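Local coordinates for protein glycine betaine/carnitine/choline ABC transporter (Staphylococcus aureus subsp. aureus Mu50, PDB 3O66) that probably serves as the extracellular substrate-binding component of an ABC importer for quaternary amines such as glycine betaine, carnitine or choline, at residues A[228-231]-A[232-236]; A[251-254]-A[255-258]; A[273-277]-A[278-282]. All coordinates share one frame; numbering follows the deposited sequence.

Interaction 1: residues A[228-231]-A[232-236]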
ATOM      1  N   ASN A 228      12.720 -14.438  10.501  1.00 25.63           N
ATOM      2  CA  ASN A 228      12.473 -15.797  10.969  1.00 26.99           C
ATOM      3  C   ASN A 228      13.156 -16.092  12.317  1.00 27.87           C
ATOM      4  O   ASN A 228      12.691 -16.957  13.084  1.00 27.95           O
ATOM      5  CB  ASN A 228      12.790 -16.827   9.860  1.00 27.96           C
ATOM      6  CG  ASN A 228      11.796 -16.719   8.709  1.00 27.34           C
ATOM      7  OD1 ASN A 228      10.670 -16.257   8.910  1.00 28.46           O
ATOM      8  ND2 ASN A 228      12.204 -17.111   7.508  1.00 27.28           N
ATOM      9  N   GLU A 229      14.203 -15.329  12.633  1.00 28.16           N
ATOM     10  CA  GLU A 229      14.808 -15.393  13.974  1.00 29.84           C
ATOM     11  C   GLU A 229      13.726 -15.093  15.032  1.00 28.43           C
ATOM     12  O   GLU A 229      13.603 -15.826  16.007  1.00 28.83           O
ATOM     13  CB  GLU A 229      16.000 -14.432  14.117  1.00 30.62           C
ATOM     14  CG  GLU A 229      16.636 -14.444  15.525  1.00 36.61           C
ATOM     15  CD  GLU A 229      17.775 -13.423  15.709  1.00 43.36           C
ATOM     16  OE1 GLU A 229      17.860 -12.452  14.924  1.00 44.09           O
ATOM     17  OE2 GLU A 229      18.582 -13.585  16.664  1.00 48.57           O
ATOM     18  N   LEU A 230      12.937 -14.037  14.816  1.00 27.01           N
ATOM     19  CA  LEU A 230      11.862 -13.684  15.757  1.00 26.71           C
ATOM     20  C   LEU A 230      10.776 -14.761  15.778  1.00 27.06           C
ATOM     21  O   LEU A 230      10.277 -15.164  16.866  1.00 28.17           O
ATOM     22  CB  LEU A 230      11.232 -12.318  15.403  1.00 25.71           C
ATOM     23  CG  LEU A 230       9.937 -11.993  16.158  1.00 24.58           C
ATOM     24  CD1 LEU A 230      10.199 -11.814  17.666  1.00 23.36           C
ATOM     25  CD2 LEU A 230       9.275 -10.754  15.575  1.00 25.24           C
ATOM     26  N   LEU A 231      10.392 -15.224  14.587  1.00 26.09           N
ATOM     27  CA  LEU A 231       9.352 -16.243  14.465  1.00 26.77           C
ATOM     28  C   LEU A 231       9.796 -17.590  15.050  1.00 29.18           C
ATOM     29  O   LEU A 231       8.967 -18.376  15.520  1.00 29.90           O
ATOM     30  CB  LEU A 231       8.906 -16.387  13.004  1.00 26.03           C
ATOM     31  CG  LEU A 231       8.271 -15.133  12.361  1.00 25.47           C
ATOM     32  CD1 LEU A 231       7.712 -15.503  10.997  1.00 27.06           C
ATOM     33  CD2 LEU A 231       7.163 -14.504  13.220  1.00 25.35           C
ATOM     34  N   ARG A 232      11.099 -17.863  15.029  1.00 31.01           N
ATOM     35  CA  ARG A 232      11.601 -19.078  15.685  1.00 32.92           C
ATOM     36  C   ARG A 232      11.593 -18.961  17.203  1.00 34.51           C
ATOM     37  O   ARG A 232      11.267 -19.924  17.910  1.00 35.23           O
ATOM     38  CB  ARG A 232      12.981 -19.477  15.141  1.00 33.92           C
ATOM     39  CG  ARG A 232      12.886 -20.097  13.749  1.00 33.87           C
ATOM     40  CD  ARG A 232      14.211 -20.613  13.220  1.00 35.08           C
ATOM     41  NE  ARG A 232      15.201 -19.547  13.095  1.00 35.77           N
ATOM     42  CZ  ARG A 232      15.491 -18.895  11.970  1.00 34.23           C
ATOM     43  NH1 ARG A 232      14.890 -19.188  10.829  1.00 32.97           N
ATOM     44  NH2 ARG A 232      16.402 -17.942  11.999  1.00 34.44           N
ATOM     45  N   GLN A 233      11.926 -17.776  17.698  1.00 35.18           N
ATOM     46  CA  GLN A 233      11.897 -17.504  19.120  1.00 36.97           C
ATOM     47  C   GLN A 233      10.462 -17.507  19.686  1.00 36.05           C
ATOM     48  O   GLN A 233      10.245 -18.014  20.786  1.00 35.95           O
ATOM     49  CB  GLN A 233      12.599 -16.172  19.404  1.00 37.70           C
ATOM     50  CG  GLN A 233      12.611 -15.792  20.866  1.00 42.71           C
ATOM     51  CD  GLN A 233      13.707 -14.790  21.191  1.00 48.72           C
ATOM     52  OE1 GLN A 233      13.881 -13.791  20.487  1.00 51.99           O
ATOM     53  NE2 GLN A 233      14.452 -15.054  22.260  1.00 51.69           N
ATOM     54  N   HIS A 234       9.506 -16.933  18.942  1.00 33.96           N
ATOM     55  CA  HIS A 234       8.110 -16.857  19.366  1.00 33.86           C
ATOM     56  C   HIS A 234       7.163 -17.321  18.255  1.00 33.19           C
ATOM     57  O   HIS A 234       6.550 -16.476  17.587  1.00 31.22           O
ATOM     58  CB  HIS A 234       7.746 -15.412  19.741  1.00 33.91           C
ATOM     59  CG  HIS A 234       8.591 -14.842  20.830  1.00 35.51           C
ATOM     60  ND1 HIS A 234       8.412 -15.175  22.155  1.00 37.78           N
ATOM     61  CD2 HIS A 234       9.618 -13.960  20.796  1.00 36.67           C
ATOM     62  CE1 HIS A 234       9.311 -14.540  22.890  1.00 38.30           C
ATOM     63  NE2 HIS A 234      10.055 -13.799  22.088  1.00 37.28           N
ATOM     64  N   PRO A 235       7.035 -18.653  18.055  1.00 34.07           N
ATOM     65  CA  PRO A 235       6.194 -19.194  16.976  1.00 34.18           C
ATOM     66  C   PRO A 235       4.770 -18.642  16.937  1.00 33.00           C
ATOM     67  O   PRO A 235       4.183 -18.580  15.855  1.00 32.86           O
ATOM     68  CB  PRO A 235       6.146 -20.697  17.274  1.00 35.77           C
ATOM     69  CG  PRO A 235       7.401 -20.967  18.043  1.00 37.17           C
ATOM     70  CD  PRO A 235       7.672 -19.729  18.849  1.00 35.51           C
ATOM     71  N   GLU A 236       4.259 -18.235  18.100  0.70 33.01           N
ATOM     72  CA  GLU A 236       2.883 -17.726  18.242  0.70 32.56           C
ATOM     73  C   GLU A 236       2.637 -16.446  17.454  0.70 30.68           C
ATOM     74  O   GLU A 236       1.496 -16.138  17.087  0.70 29.42           O
ATOM     75  CB  GLU A 236       2.517 -17.530  19.732  0.70 33.62           C
ATOM     76  CG  GLU A 236       3.381 -16.509  20.536  0.70 36.43           C
ATOM     77  CD  GLU A 236       4.699 -17.067  21.093  0.70 40.50           C
ATOM     78  OE1 GLU A 236       5.181 -18.133  20.656  0.70 41.39           O
ATOM     79  OE2 GLU A 236       5.269 -16.410  21.990  0.70 43.34           O
TER
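Arg232 lays its guanidinium group back over the first turn of its own helix, against Asn228 and Glu229. The carbonyl oxygen of Asn228 sits over the centre of the guanidinium plane, 3.5 Å above it, and Arg232 NH1 lies 3.3 Å from Asn228 CB. A bend at chi3 (-61°) turns the group back over that oxygen, Asn228 O, which also accepts the backbone bond from Arg232 N at 2.7 Å. Beyond the segments, NH2 forms a salt bridge with Asp103, the residue that also pairs with the Asn228 backbone, while Asn228 OD1 bonds to Thr105. The tight part lies on the inner flank. There Leu230 CD1 approaches the edge of the His234 ring, 3.8 Å from CD2, and both residues are buried; Asn64 packs on the leucine, and Thr7, Asn9 and Ile40 on the ring. On the solvent flank Glu229 and Gln233 extend outward, and Glu229 OE1 stays 6.4 Å from Arg232 NH2, well short of a salt bridge. The helix runs out at His234, whose N still reaches Leu230 O at 2.8 Å. Pro235 has no N-H to give; its CA instead makes a CA-H...O contact with Leu231 O, 3.2 Å away. This is a short alpha-helix that gives way at His234, just ahead of a proline, directly following strand 222-227 of one of the two mixed sheets in a periplasmic-binding-protein fold.

Interaction 2: residues A[251-254]-A[255-258]; sequences SEMQ and RLNY
Four consecutive i-to-i+4 backbone bonds, from Arg255 N to Ser251 O through Tyr258 N to Gln254 O, keep this part of helix 250-261 regular. On the outer surface a kink about CG-CD (chi3 -72°) turns the Arg255 guanidinium back, and in the conformer modelled here it reaches Glu252 through NE and NH1 together. Arg255 NH1 at 2.9 Å and NE at 3.0 Å both donate to the same oxygen, Glu252 OE1, which lies in the guanidinium plane at its edge. NH1 points almost straight down the C-O bond, whereas NE arrives well off the carboxylate plane; the two flat groups are turned 55° apart. Ser251 O lies over the guanidinium face. This is an i-to-i+3 salt bridge on an amphipathic helix of a periplasmic-binding-protein fold, and the buried flank carries selenomethionine Met253, packed on helix 19-35. Turns about chi2 and chi3 curl Met253 CE back to 3.7 Å from Leu256 CB and 3.5 Å from Asn257 OD1. The amide of Asn257 is buried, yet ND2 is satisfied by Thr198 O and Glu20 OE1, and a bound acetate lies about 3 Å from this side chain. Gln254 likewise reaches across to Ser197 O through NE2.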
ATOM      1  N   SER A 251     -10.513  -0.781  -0.413  1.00 20.30           N
ATOM      2  CA  SER A 251     -11.582   0.146   0.030  1.00 20.93           C
ATOM      3  C   SER A 251     -11.485   0.422   1.543  1.00 20.32           C
ATOM      4  O   SER A 251     -11.672   1.533   2.007  1.00 20.77           O
ATOM      5  CB  SER A 251     -12.963  -0.477  -0.254  1.00 21.54           C
ATOM      6  OG  SER A 251     -13.182  -0.633  -1.652  1.00 26.09           O
ATOM      7  N   GLU A 252     -11.168  -0.610   2.313  0.50 19.88           N
ATOM      8  CA  GLU A 252     -11.047  -0.459   3.764  0.50 19.28           C
ATOM      9  C   GLU A 252      -9.805   0.350   4.144  0.50 19.53           C
ATOM     10  O   GLU A 252      -9.862   1.174   5.053  0.50 19.20           O
ATOM     11  CB  GLU A 252     -11.023  -1.828   4.452  0.50 18.92           C
ATOM     12  CG  GLU A 252     -11.128  -1.764   5.958  0.50 17.69           C
ATOM     13  CD  GLU A 252     -12.453  -1.184   6.436  0.50 21.43           C
ATOM     14  OE1 GLU A 252     -13.432  -1.136   5.649  0.50 19.93           O
ATOM     15  OE2 GLU A 252     -12.515  -0.810   7.630  0.50 23.48           O
HETATM   16  N   MSE A 253      -8.694   0.129   3.445  1.00 19.89           N
HETATM   17  CA  MSE A 253      -7.464   0.911   3.698  1.00 20.25           C
HETATM   18  C   MSE A 253      -7.705   2.374   3.371  1.00 20.48           C
HETATM   19  O   MSE A 253      -7.179   3.235   4.072  1.00 21.16           O
HETATM   20  CB  MSE A 253      -6.286   0.395   2.857  1.00 19.55           C
HETATM   21  CG  MSE A 253      -4.882   0.930   3.303  1.00 20.37           C
HETATM   22 SE   MSE A 253      -4.433   0.358   5.145  0.75 22.96          SE
HETATM   23  CE  MSE A 253      -4.698   2.051   6.093  1.00 19.87           C
ATOM     24  N   GLN A 254      -8.451   2.649   2.294  1.00 19.52           N
ATOM     25  CA  GLN A 254      -8.829   4.024   1.966  1.00 20.17           C
ATOM     26  C   GLN A 254      -9.591   4.645   3.131  1.00 20.36           C
ATOM     27  O   GLN A 254      -9.250   5.757   3.577  1.00 21.92           O
ATOM     28  CB  GLN A 254      -9.674   4.093   0.695  1.00 19.84           C
ATOM     29  CG  GLN A 254      -8.910   3.745  -0.610  1.00 19.48           C
ATOM     30  CD  GLN A 254      -9.862   3.306  -1.695  1.00 20.41           C
ATOM     31  OE1 GLN A 254     -11.084   3.316  -1.492  1.00 19.66           O
ATOM     32  NE2 GLN A 254      -9.327   2.928  -2.857  1.00 19.20           N
ATOM     33  N   ARG A 255     -10.579   3.906   3.658  1.00 19.92           N
ATOM     34  CA  ARG A 255     -11.362   4.377   4.799  1.00 20.61           C
ATOM     35  C   ARG A 255     -10.524   4.606   6.048  1.00 20.57           C
ATOM     36  O   ARG A 255     -10.729   5.595   6.764  1.00 21.11           O
ATOM     37  CB  ARG A 255     -12.551   3.438   5.148  1.00 21.62           C
ATOM     38  CG  ARG A 255     -13.765   3.592   4.208  1.00 23.87           C
ATOM     39  CD  ARG A 255     -14.951   2.684   4.652  1.00 25.01           C
ATOM     40  NE  ARG A 255     -14.663   1.276   4.378  1.00 26.28           N
ATOM     41  CZ  ARG A 255     -14.855   0.676   3.201  1.00 25.34           C
ATOM     42  NH1 ARG A 255     -14.550  -0.602   3.066  1.00 24.64           N
ATOM     43  NH2 ARG A 255     -15.333   1.353   2.155  1.00 25.71           N
ATOM     44  N   LEU A 256      -9.611   3.687   6.335  1.00 20.23           N
ATOM     45  CA  LEU A 256      -8.760   3.817   7.512  1.00 20.71           C
ATOM     46  C   LEU A 256      -7.844   5.011   7.342  1.00 20.40           C
ATOM     47  O   LEU A 256      -7.675   5.807   8.263  1.00 21.50           O
ATOM     48  CB  LEU A 256      -7.934   2.529   7.733  1.00 19.74           C
ATOM     49  CG  LEU A 256      -8.776   1.323   8.157  1.00 23.82           C
ATOM     50  CD1 LEU A 256      -7.897   0.064   8.107  1.00 23.80           C
ATOM     51  CD2 LEU A 256      -9.442   1.527   9.551  1.00 26.35           C
ATOM     52  N   ASN A 257      -7.256   5.154   6.156  1.00 19.41           N
ATOM     53  CA  ASN A 257      -6.398   6.331   5.915  1.00 20.22           C
ATOM     54  C   ASN A 257      -7.174   7.636   6.105  1.00 20.90           C
ATOM     55  O   ASN A 257      -6.631   8.627   6.611  1.00 21.54           O
ATOM     56  CB  ASN A 257      -5.774   6.297   4.534  1.00 20.05           C
ATOM     57  CG  ASN A 257      -4.536   5.433   4.490  1.00 22.05           C
ATOM     58  OD1 ASN A 257      -3.771   5.353   5.479  1.00 23.82           O
ATOM     59  ND2 ASN A 257      -4.332   4.754   3.366  1.00 22.92           N
ATOM     60  N   TYR A 258      -8.442   7.632   5.702  1.00 21.25           N
ATOM     61  CA  TYR A 258      -9.281   8.827   5.822  1.00 23.32           C
ATOM     62  C   TYR A 258      -9.452   9.200   7.299  1.00 24.56           C
ATOM     63  O   TYR A 258      -9.448  10.395   7.668  1.00 25.53           O
ATOM     64  CB  TYR A 258     -10.639   8.582   5.152  1.00 23.43           C
ATOM     65  CG  TYR A 258     -11.676   9.687   5.279  1.00 28.88           C
ATOM     66  CD1 TYR A 258     -11.334  11.025   5.119  1.00 33.27           C
ATOM     67  CD2 TYR A 258     -13.022   9.367   5.484  1.00 33.22           C
ATOM     68  CE1 TYR A 258     -12.303  12.044   5.218  1.00 35.52           C
ATOM     69  CE2 TYR A 258     -13.993  10.357   5.574  1.00 38.25           C
ATOM     70  CZ  TYR A 258     -13.628  11.690   5.439  1.00 38.90           C
ATOM     71  OH  TYR A 258     -14.603  12.649   5.535  1.00 43.72           O
TER

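Interaction 3: residues A[273-277]-A[278-282]; sequences EFLKK and HHYFD
This is a helix C-terminal cap with an aromatic cluster beside it, where helix 267-277 gives way to the chain terminus. The cap is a Schellman motif: Tyr280 N reaches back to Leu275 O at 2.9 Å, His279 N bonds to Lys276 O, and His279, with positive phi, is the C-prime residue. The reversal carries Tyr280 back beside the last turn, where Leu275 CB rests over the face of its ring, 22° off the normal, in a CH-pi contact. Elsewhere the tyrosine stacks on His34, and Leu31 of helix 19-35 touches it. Lys276 runs alongside Tyr280, pointing the same way, and Lys276 NZ lies at the ring's edge, 2.9 Å from Tyr280 OH. In the cluster, His278 CD2 sits over one face of Phe274, toward its rim, with the two ring planes inclined at 54°. Phe281 comes at Phe274 from another direction: Phe274 CE2 lies in the plane of the Phe281 ring at its edge, 3.6 Å from CZ, while His278 CB lies over one face of Phe281, toward its rim. Phe274 also reaches helix 250-261. At the outer end Lys277 extends fully, and a water joins Lys277 NZ, at a rather short 2.5 Å, to His278 NE2, 2.8 Å from that water, which lies in the plane of the imidazole.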
ATOM      1  N   GLU A 273      -9.554   1.024  17.157  1.00 24.59           N
ATOM      2  CA  GLU A 273     -10.972   0.995  16.834  1.00 25.17           C
ATOM      3  C   GLU A 273     -11.315  -0.119  15.829  1.00 24.36           C
ATOM      4  O   GLU A 273     -12.322  -0.840  16.005  1.00 23.90           O
ATOM      5  CB  GLU A 273     -11.471   2.378  16.375  1.00 26.18           C
ATOM      6  CG  GLU A 273     -11.402   3.403  17.492  1.00 30.00           C
ATOM      7  CD  GLU A 273     -11.959   4.786  17.131  1.00 35.41           C
ATOM      8  OE1 GLU A 273     -12.232   5.079  15.934  1.00 36.49           O
ATOM      9  OE2 GLU A 273     -12.111   5.587  18.081  1.00 37.04           O
ATOM     10  N   PHE A 274     -10.452  -0.273  14.828  1.00 23.20           N
ATOM     11  CA  PHE A 274     -10.579  -1.337  13.834  1.00 23.42           C
ATOM     12  C   PHE A 274     -10.484  -2.715  14.521  1.00 22.89           C
ATOM     13  O   PHE A 274     -11.322  -3.593  14.292  1.00 23.30           O
ATOM     14  CB  PHE A 274      -9.507  -1.191  12.752  1.00 22.53           C
ATOM     15  CG  PHE A 274      -9.616  -2.204  11.645  1.00 22.28           C
ATOM     16  CD1 PHE A 274     -10.595  -2.068  10.661  1.00 21.69           C
ATOM     17  CD2 PHE A 274      -8.727  -3.267  11.589  1.00 22.88           C
ATOM     18  CE1 PHE A 274     -10.710  -2.994   9.606  1.00 24.85           C
ATOM     19  CE2 PHE A 274      -8.808  -4.229  10.530  1.00 23.79           C
ATOM     20  CZ  PHE A 274      -9.809  -4.081   9.538  1.00 24.69           C
ATOM     21  N   LEU A 275      -9.482  -2.885  15.373  1.00 22.26           N
ATOM     22  CA  LEU A 275      -9.310  -4.145  16.069  1.00 22.59           C
ATOM     23  C   LEU A 275     -10.522  -4.468  16.932  1.00 23.47           C
ATOM     24  O   LEU A 275     -10.989  -5.608  16.933  1.00 23.17           O
ATOM     25  CB  LEU A 275      -8.048  -4.166  16.945  1.00 22.54           C
ATOM     26  CG  LEU A 275      -6.772  -4.259  16.147  1.00 22.92           C
ATOM     27  CD1 LEU A 275      -5.528  -4.006  17.029  1.00 22.56           C
ATOM     28  CD2 LEU A 275      -6.706  -5.625  15.359  1.00 24.94           C
ATOM     29  N   LYS A 276     -11.037  -3.462  17.652  1.00 23.72           N
ATOM     30  CA  LYS A 276     -12.203  -3.698  18.508  1.00 25.50           C
ATOM     31  C   LYS A 276     -13.432  -4.066  17.675  1.00 24.98           C
ATOM     32  O   LYS A 276     -14.192  -4.947  18.041  1.00 24.14           O
ATOM     33  CB  LYS A 276     -12.494  -2.479  19.393  1.00 26.39           C
ATOM     34  CG  LYS A 276     -11.464  -2.304  20.510  1.00 29.70           C
ATOM     35  CD  LYS A 276     -11.984  -1.322  21.565  1.00 35.93           C
ATOM     36  CE  LYS A 276     -10.998  -1.106  22.744  1.00 40.79           C
ATOM     37  NZ  LYS A 276     -10.140  -2.295  23.068  1.00 41.48           N
ATOM     38  N   LYS A 277     -13.595  -3.401  16.536  1.00 25.33           N
ATOM     39  CA  LYS A 277     -14.724  -3.656  15.626  1.00 26.71           C
ATOM     40  C   LYS A 277     -14.721  -5.121  15.164  1.00 25.81           C
ATOM     41  O   LYS A 277     -15.775  -5.702  14.922  1.00 26.04           O
ATOM     42  CB  LYS A 277     -14.618  -2.728  14.402  1.00 27.50           C
ATOM     43  CG  LYS A 277     -15.824  -2.742  13.487  1.00 31.19           C
ATOM     44  CD  LYS A 277     -15.583  -1.919  12.209  1.00 37.00           C
ATOM     45  CE  LYS A 277     -16.544  -2.347  11.112  1.00 39.54           C
ATOM     46  NZ  LYS A 277     -16.195  -1.749   9.763  1.00 41.26           N
ATOM     47  N   HIS A 278     -13.530  -5.702  15.027  1.00 24.45           N
ATOM     48  CA  HIS A 278     -13.411  -7.083  14.595  1.00 23.62           C
ATOM     49  C   HIS A 278     -13.045  -8.060  15.724  1.00 24.02           C
ATOM     50  O   HIS A 278     -12.612  -9.171  15.429  1.00 25.10           O
ATOM     51  CB  HIS A 278     -12.454  -7.194  13.404  1.00 23.47           C
ATOM     52  CG  HIS A 278     -12.964  -6.522  12.168  1.00 23.95           C
ATOM     53  ND1 HIS A 278     -13.802  -7.152  11.279  1.00 21.80           N
ATOM     54  CD2 HIS A 278     -12.753  -5.279  11.671  1.00 24.63           C
ATOM     55  CE1 HIS A 278     -14.096  -6.333  10.287  1.00 22.31           C
ATOM     56  NE2 HIS A 278     -13.479  -5.183  10.504  1.00 23.52           N
ATOM     57  N   HIS A 279     -13.205  -7.661  16.995  1.00 23.52           N
ATOM     58  CA  HIS A 279     -12.972  -8.572  18.140  1.00 25.49           C
ATOM     59  C   HIS A 279     -11.560  -9.182  18.060  1.00 25.46           C
ATOM     60  O   HIS A 279     -11.360 -10.349  18.408  1.00 26.23           O
ATOM     61  CB  HIS A 279     -14.092  -9.664  18.181  1.00 25.82           C
ATOM     62  CG  HIS A 279     -14.221 -10.379  19.497  1.00 30.28           C
ATOM     63  ND1 HIS A 279     -14.111 -11.754  19.618  1.00 32.04           N
ATOM     64  CD2 HIS A 279     -14.461  -9.909  20.747  1.00 31.18           C
ATOM     65  CE1 HIS A 279     -14.270 -12.094  20.891  1.00 34.15           C
ATOM     66  NE2 HIS A 279     -14.476 -10.993  21.598  1.00 33.91           N
ATOM     67  N   TYR A 280     -10.597  -8.375  17.591  1.00 25.28           N
ATOM     68  CA  TYR A 280      -9.191  -8.759  17.418  1.00 25.62           C
ATOM     69  C   TYR A 280      -9.035 -10.010  16.565  1.00 25.97           C
ATOM     70  O   TYR A 280      -8.069 -10.763  16.738  1.00 25.99           O
ATOM     71  CB  TYR A 280      -8.502  -8.957  18.768  1.00 26.12           C
ATOM     72  CG  TYR A 280      -8.430  -7.701  19.562  1.00 26.82           C
ATOM     73  CD1 TYR A 280      -7.259  -6.942  19.583  1.00 26.92           C
ATOM     74  CD2 TYR A 280      -9.552  -7.229  20.253  1.00 28.40           C
ATOM     75  CE1 TYR A 280      -7.190  -5.747  20.322  1.00 27.89           C
ATOM     76  CE2 TYR A 280      -9.501  -6.046  20.985  1.00 30.70           C
ATOM     77  CZ  TYR A 280      -8.315  -5.305  21.005  1.00 30.06           C
ATOM     78  OH  TYR A 280      -8.259  -4.138  21.742  1.00 31.45           O
ATOM     79  N   PHE A 281     -10.002 -10.250  15.680  1.00 26.78           N
ATOM     80  CA  PHE A 281      -9.978 -11.423  14.796  1.00 28.65           C
ATOM     81  C   PHE A 281      -9.849 -12.766  15.543  1.00 30.96           C
ATOM     82  O   PHE A 281      -9.241 -13.728  15.052  1.00 31.46           O
ATOM     83  CB  PHE A 281      -8.908 -11.224  13.707  1.00 28.05           C
ATOM     84  CG  PHE A 281      -9.121  -9.953  12.889  1.00 27.56           C
ATOM     85  CD1 PHE A 281     -10.127  -9.900  11.914  1.00 26.75           C
ATOM     86  CD2 PHE A 281      -8.367  -8.812  13.127  1.00 27.26           C
ATOM     87  CE1 PHE A 281     -10.353  -8.742  11.166  1.00 23.77           C
ATOM     88  CE2 PHE A 281      -8.577  -7.623  12.372  1.00 26.45           C
ATOM     89  CZ  PHE A 281      -9.566  -7.593  11.388  1.00 24.80           C
ATOM     90  N   ASP A 282     -10.442 -12.816  16.729  1.00 32.45           N
ATOM     91  CA  ASP A 282     -10.423 -14.010  17.579  1.00 35.59           C
ATOM     92  C   ASP A 282     -11.411 -15.118  17.140  1.00 36.98           C
ATOM     93  O   ASP A 282     -12.300 -14.940  16.301  1.00 36.67           O
ATOM     94  CB  ASP A 282     -10.724 -13.613  19.022  1.00 36.46           C
ATOM     95  CG  ASP A 282      -9.523 -12.986  19.723  1.00 37.93           C
ATOM     96  OD1 ASP A 282      -8.390 -13.225  19.290  1.00 39.36           O
ATOM     97  OD2 ASP A 282      -9.720 -12.260  20.723  1.00 41.02           O
ATOM     98  OXT ASP A 282     -11.337 -16.244  17.641  1.00 38.88           O
TER
HETATM   99  O   HOH W   1     -14.306  -3.038   8.854  1.00 36.77           O

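How the interactions relate
Interactions 2 and 3 meet directly through successive helices: Phe274 packs on helix 250-261, its CE1 3.5 Å from Glu252 OE2 in the modelled conformer and its CD1 3.9 Å from Leu256 CD2. In that conformer Glu252 uses one carboxylate oxygen for Arg255 and sets the other against the aromatic cluster of 273-282. Both contacts also pack on helix 19-35, toward opposite ends of it, with centres about 16 Å apart. Interaction 1 stands apart; its nearest atoms are about 11 Å from interaction 3 and about 20 Å from interaction 2. Of the three, interaction 2 lies nearest the chain's centre, about 11 Å away centre to centre, and Asn257 adjoins the acetate, probably from the crystallisation liquor.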